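Local atomic coordinates of putative potassium transport protein (Staphylococcus aureus 08BA02176, PDB entry 4XTT), a protein that binds the second messenger c-di-AMP through its RCK_C domain and probably regulates potassium uptake as the cytosolic gating subunit of a Ktr-type transporter. Residues 18-23 and 79-84. Numbering follows the deposited sequence.
Sequences VELKAT and NRFEKN
Leu20, on strand 15-21, packs its CD2 methyl against the ring of Phe81, on helix 75-83, with CD2 lying 3.7 Å from Phe81 CE2 and 4.2 Å from CD2 of the same ring. Leucine and ring meet aslant. Each side chain leaves its backbone with CG opposite the main-chain N (chi1 -180° for Leu20, 175° for Phe81), which carries both into the space between strand and helix. This apolar pair is the tight, inner part of the contact, and Phe81 is its buried member. The more open side lies two residues back along the strand, where Val18 and Glu82 are both partly exposed: the extended Glu82 chain reaches aslant across until its OE2 lies 3.3 Å from Val18 CG1, a van der Waals touch with no hydrogen bond between the segments. At the outer side of the helix, Lys83 NZ donates to Asn79 OD1 at 3.0 Å, approaching from above the carbonyl plane. Past the last turn, Asn84 ND2 bonds back to Arg80 O at 2.6 Å. The helix thus packs on strand 15-21, an outermost strand of the antiparallel sheet within the chain, which pairs with strand 68-72, whose Met71 touches both Leu20 and Phe81. Ile36, which lines the c-di-AMP pocket, and Tyr40, edge-to-face with Phe81, join the ring to helix 36-40; the Phe81 side chain is about 8 Å from the ligand.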
ATOM      1  N   VAL A  18       0.810  10.136   4.111  1.00 27.10           N
ATOM      2  CA  VAL A  18       0.097  11.379   3.914  1.00 30.88           C
ATOM      3  C   VAL A  18      -1.330  11.063   3.516  1.00 34.04           C
ATOM      4  O   VAL A  18      -1.588  10.111   2.779  1.00 37.71           O
ATOM      5  CB  VAL A  18       0.773  12.254   2.832  1.00 33.53           C
ATOM      6  CG1 VAL A  18      -0.083  13.464   2.503  1.00 47.92           C
ATOM      7  CG2 VAL A  18       2.169  12.682   3.292  1.00 23.94           C
ATOM      8  N   GLU A  19      -2.265  11.827   4.054  1.00 41.65           N
ATOM      9  CA  GLU A  19      -3.645  11.770   3.611  1.00 27.33           C
ATOM     10  C   GLU A  19      -3.958  12.847   2.582  1.00 26.05           C
ATOM     11  O   GLU A  19      -3.479  13.975   2.681  1.00 36.45           O
ATOM     12  CB  GLU A  19      -4.583  11.874   4.805  1.00 34.51           C
ATOM     13  CG  GLU A  19      -4.822  10.543   5.480  1.00 39.47           C
ATOM     14  CD  GLU A  19      -5.659  10.680   6.724  1.00 44.09           C
ATOM     15  OE1 GLU A  19      -6.388  11.691   6.837  1.00 40.33           O
ATOM     16  OE2 GLU A  19      -5.622   9.755   7.563  1.00 41.59           O
ATOM     17  N   LEU A  20      -4.775  12.500   1.597  1.00 34.28           N
ATOM     18  CA  LEU A  20      -5.148  13.454   0.562  1.00 44.48           C
ATOM     19  C   LEU A  20      -6.629  13.320   0.230  1.00 46.28           C
ATOM     20  O   LEU A  20      -7.088  12.267  -0.211  1.00 35.08           O
ATOM     21  CB  LEU A  20      -4.309  13.242  -0.698  1.00 43.81           C
ATOM     22  CG  LEU A  20      -4.642  14.215  -1.826  1.00 40.94           C
ATOM     23  CD1 LEU A  20      -4.277  15.626  -1.401  1.00 55.38           C
ATOM     24  CD2 LEU A  20      -3.937  13.837  -3.114  1.00 62.72           C
ATOM     25  N   LYS A  21      -7.367  14.408   0.426  1.00 51.85           N
ATOM     26  CA  LYS A  21      -8.810  14.397   0.242  1.00 47.17           C
ATOM     27  C   LYS A  21      -9.132  14.580  -1.234  1.00 43.60           C
ATOM     28  O   LYS A  21      -8.511  15.398  -1.915  1.00 47.91           O
ATOM     29  CB  LYS A  21      -9.460  15.490   1.095  1.00 54.93           C
ATOM     30  CG  LYS A  21     -10.986  15.561   1.016  1.00 58.62           C
ATOM     31  CD  LYS A  21     -11.584  16.036   2.342  1.00 46.45           C
ATOM     32  CE  LYS A  21     -10.706  17.102   2.995  1.00 66.86           C
ATOM     33  NZ  LYS A  21     -11.126  17.446   4.383  1.00 80.13           N
ATOM     34  N   ALA A  22     -10.092  13.808  -1.729  1.00 42.07           N
ATOM     35  CA  ALA A  22     -10.410  13.823  -3.149  1.00 48.81           C
ATOM     36  C   ALA A  22     -11.163  15.087  -3.556  1.00 74.41           C
ATOM     37  O   ALA A  22     -12.188  15.436  -2.964  1.00 69.25           O
ATOM     38  CB  ALA A  22     -11.219  12.595  -3.515  1.00 50.17           C
ATOM     39  N   THR A  23     -10.648  15.755  -4.584  1.00 82.71           N
ATOM     40  CA  THR A  23     -11.272  16.955  -5.129  1.00 91.37           C
ATOM     41  C   THR A  23     -12.160  16.578  -6.310  1.00 92.42           C
ATOM     42  O   THR A  23     -12.047  15.468  -6.836  1.00 84.42           O
ATOM     43  CB  THR A  23     -10.218  17.977  -5.589  1.00 84.98           C
ATOM     44  OG1 THR A  23     -10.866  19.111  -6.179  1.00 91.15           O
ATOM     45  CG2 THR A  23      -9.296  17.344  -6.614  1.00 68.44           C
ATOM     46  N   ASN A  79       4.876  14.556  -3.127  1.00 35.22           N
ATOM     47  CA  ASN A  79       4.783  15.985  -3.418  1.00 38.83           C
ATOM     48  C   ASN A  79       4.464  16.265  -4.889  1.00 33.08           C
ATOM     49  O   ASN A  79       3.753  17.211  -5.215  1.00 41.30           O
ATOM     50  CB  ASN A  79       6.077  16.677  -3.010  1.00 43.76           C
ATOM     51  CG  ASN A  79       6.053  18.162  -3.279  1.00 77.66           C
ATOM     52  OD1 ASN A  79       5.708  18.952  -2.402  1.00 96.97           O
ATOM     53  ND2 ASN A  79       6.458  18.559  -4.484  1.00 78.10           N
ATOM     54  N   ARG A  80       4.980  15.429  -5.776  1.00 36.81           N
ATOM     55  CA  ARG A  80       4.728  15.586  -7.199  1.00 32.24           C
ATOM     56  C   ARG A  80       3.290  15.244  -7.563  1.00 44.11           C
ATOM     57  O   ARG A  80       2.667  15.933  -8.370  1.00 41.00           O
ATOM     58  CB  ARG A  80       5.704  14.727  -7.991  1.00 27.05           C
ATOM     59  CG  ARG A  80       5.878  15.113  -9.446  1.00 31.86           C
ATOM     60  CD  ARG A  80       6.089  13.842 -10.212  1.00 30.90           C
ATOM     61  NE  ARG A  80       7.091  13.045  -9.508  1.00 57.54           N
ATOM     62  CZ  ARG A  80       7.318  11.749  -9.707  1.00 75.56           C
ATOM     63  NH1 ARG A  80       6.589  11.062 -10.584  1.00 56.97           N
ATOM     64  NH2 ARG A  80       8.257  11.134  -8.997  1.00 61.43           N
ATOM     65  N   PHE A  81       2.758  14.187  -6.961  1.00 41.04           N
ATOM     66  CA  PHE A  81       1.377  13.801  -7.213  1.00 33.10           C
ATOM     67  C   PHE A  81       0.409  14.859  -6.701  1.00 41.70           C
ATOM     68  O   PHE A  81      -0.580  15.175  -7.363  1.00 39.41           O
ATOM     69  CB  PHE A  81       1.073  12.457  -6.558  1.00 30.64           C
ATOM     70  CG  PHE A  81      -0.366  12.039  -6.666  1.00 32.20           C
ATOM     71  CD1 PHE A  81      -0.928  11.743  -7.900  1.00 34.88           C
ATOM     72  CD2 PHE A  81      -1.152  11.922  -5.532  1.00 35.17           C
ATOM     73  CE1 PHE A  81      -2.255  11.351  -8.005  1.00 27.95           C
ATOM     74  CE2 PHE A  81      -2.475  11.526  -5.626  1.00 44.21           C
ATOM     75  CZ  PHE A  81      -3.026  11.235  -6.871  1.00 40.75           C
ATOM     76  N   GLU A  82       0.719  15.424  -5.537  1.00 40.51           N
ATOM     77  CA  GLU A  82      -0.131  16.435  -4.920  1.00 46.32           C
ATOM     78  C   GLU A  82      -0.192  17.717  -5.732  1.00 44.93           C
ATOM     79  O   GLU A  82      -1.231  18.368  -5.792  1.00 59.06           O
ATOM     80  CB  GLU A  82       0.358  16.759  -3.510  1.00 29.52           C
ATOM     81  CG  GLU A  82       0.134  15.658  -2.508  1.00 43.70           C
ATOM     82  CD  GLU A  82       0.670  16.013  -1.140  1.00 63.33           C
ATOM     83  OE1 GLU A  82       1.048  17.187  -0.943  1.00 65.89           O
ATOM     84  OE2 GLU A  82       0.720  15.123  -0.263  1.00 70.46           O
ATOM     85  N   LYS A  83       0.907  18.054  -6.394  1.00 47.48           N
ATOM     86  CA  LYS A  83       0.989  19.313  -7.115  1.00 43.57           C
ATOM     87  C   LYS A  83       0.293  19.216  -8.460  1.00 42.96           C
ATOM     88  O   LYS A  83      -0.124  20.226  -9.023  1.00 63.68           O
ATOM     89  CB  LYS A  83       2.453  19.732  -7.275  1.00 38.63           C
ATOM     90  CG  LYS A  83       2.886  20.763  -6.238  1.00 70.13           C
ATOM     91  CD  LYS A  83       2.755  20.205  -4.821  1.00 76.31           C
ATOM     92  CE  LYS A  83       3.274  21.177  -3.774  1.00 85.88           C
ATOM     93  NZ  LYS A  83       3.229  20.565  -2.414  1.00 89.68           N
ATOM     94  N   ASN A  84       0.136  17.995  -8.958  1.00 41.44           N
ATOM     95  CA  ASN A  84      -0.575  17.783 -10.213  1.00 43.43           C
ATOM     96  C   ASN A  84      -2.081  17.716  -9.992  1.00 43.27           C
ATOM     97  O   ASN A  84      -2.832  17.336 -10.885  1.00 46.83           O
ATOM     98  CB  ASN A  84      -0.087  16.511 -10.900  1.00 51.58           C
ATOM     99  CG  ASN A  84       1.248  16.705 -11.600  1.00 65.84           C
ATOM    100  OD1 ASN A  84       1.309  16.836 -12.821  1.00 90.06           O
ATOM    101  ND2 ASN A  84       2.323  16.728 -10.824  1.00 65.16           N
TER